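Local coordinates for protein NAD nucleotidase (Haemophilus influenzae, PDB 3ZTV) that degrades NAD to adenosine and nicotinamide riboside in the periplasm, acting as a zinc-dependent pyrophosphatase and 5'-nucleotidase of broad substrate range, at residues A[101-104]-A[105-108]. Numbering follows the deposited sequence.
Sequences GNHE and FDAG. With ZN (zinc ion), chain B.
Phe105 overlaps the turn that precedes it, its CD2 lying 4.0 Å from Gly101 O, with that carbonyl oxygen near the ring plane at its edge, while the ring also touches Thr164 of helix 162-167 and Leu112 of helix 108-116. Asp106 packs its CB 3.4 Å from His103 O, and its OD1 is hydrogen-bonded to the hydroxyl of Ser168, which also bonds to Asn102 O. Two successive backbone bonds of 3-10 spacing wind the chain: Phe105 N to Asn102 O at 3.2 Å and Asp106 N to His103 O at 3.0 Å. Beyond them, one water accepts from Ala107 N and donates to Glu104 O and Gly108 O, linking the residue before the type I turn of Phe105 to Gly108 with the last residue of that turn. Glu104 curls back over the turn: bent at CB-CG (chi2 69°), it brings OE1 to accept Gly101 N at 2.7 Å on the anti side of the carboxylate. Asp70 N also bonds to OE1 and Ile72 N to OE2, so this buried carboxylate ties the turn to the loop carrying a metal ligand, a second-shell role. The wound backbone presents Asn102, whose OD1 binds zinc at 2.0 Å alongside Asp70, Asp226 and a water, while His103 meets His22 edge-to-face. Such a Gly-Asn-His-Glu turn after a beta strand is the signature metal-binding loop of calcineurin-like phosphoesterases, here serving the two-zinc centre of a 5'-nucleotidase.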
# COMPACT_ATOMS: atom_id res chain seq x y z
N GLY A 101 -14.95 -1.51 13.70
CA GLY A 101 -15.33 -0.52 12.71
C GLY A 101 -14.56 0.78 12.88
O GLY A 101 -13.51 0.83 13.56
N ASN A 102 -15.08 1.83 12.26
CA ASN A 102 -14.45 3.14 12.35
C ASN A 102 -14.86 3.87 13.62
O ASN A 102 -14.03 4.50 14.28
CB ASN A 102 -14.68 4.02 11.11
CG ASN A 102 -16.15 4.17 10.74
OD1 ASN A 102 -16.88 3.20 10.69
ND2 ASN A 102 -16.58 5.39 10.48
N HIS A 103 -16.13 3.77 13.99
CA HIS A 103 -16.61 4.50 15.17
C HIS A 103 -16.12 3.91 16.48
O HIS A 103 -16.20 4.56 17.52
CB HIS A 103 -18.13 4.63 15.15
CG HIS A 103 -18.62 5.65 14.18
ND1 HIS A 103 -18.99 5.35 12.90
CD2 HIS A 103 -18.82 6.98 14.32
CE1 HIS A 103 -19.40 6.45 12.28
NE2 HIS A 103 -19.29 7.46 13.13
N GLU A 104 -15.58 2.69 16.45
CA GLU A 104 -14.97 2.12 17.64
C GLU A 104 -13.84 3.01 18.18
O GLU A 104 -13.50 2.92 19.36
CB GLU A 104 -14.45 0.71 17.36
CG GLU A 104 -15.44 -0.41 17.75
CD GLU A 104 -16.68 -0.47 16.89
OE1 GLU A 104 -16.55 -0.48 15.65
OE2 GLU A 104 -17.80 -0.51 17.44
N PHE A 105 -13.29 3.89 17.34
CA PHE A 105 -12.21 4.79 17.75
C PHE A 105 -12.66 6.24 18.02
O PHE A 105 -11.81 7.10 18.25
CB PHE A 105 -11.08 4.76 16.71
CG PHE A 105 -10.30 3.48 16.70
CD1 PHE A 105 -9.28 3.27 17.61
CD2 PHE A 105 -10.59 2.47 15.79
CE1 PHE A 105 -8.55 2.09 17.62
CE2 PHE A 105 -9.88 1.28 15.80
CZ PHE A 105 -8.85 1.09 16.71
N ASP A 106 -13.96 6.51 18.00
CA ASP A 106 -14.46 7.89 18.15
C ASP A 106 -14.05 8.57 19.46
O ASP A 106 -13.90 9.80 19.49
CB ASP A 106 -15.98 7.94 18.04
CG ASP A 106 -16.47 7.93 16.60
OD1 ASP A 106 -15.65 7.73 15.66
OD2 ASP A 106 -17.69 8.12 16.41
N ALA A 107 -13.90 7.79 20.53
CA ALA A 107 -13.48 8.32 21.82
C ALA A 107 -12.04 7.90 22.14
O ALA A 107 -11.67 7.71 23.30
CB ALA A 107 -14.46 7.89 22.92
N GLY A 108 -11.23 7.75 21.10
CA GLY A 108 -9.83 7.41 21.27
C GLY A 108 -9.59 5.98 21.69
O GLY A 108 -10.52 5.18 21.79
ZN ZN B . -18.58 2.38 9.91
O HOH W 1 -13.28 5.11 21.12
O HOH W 2 -20.30 3.29 9.40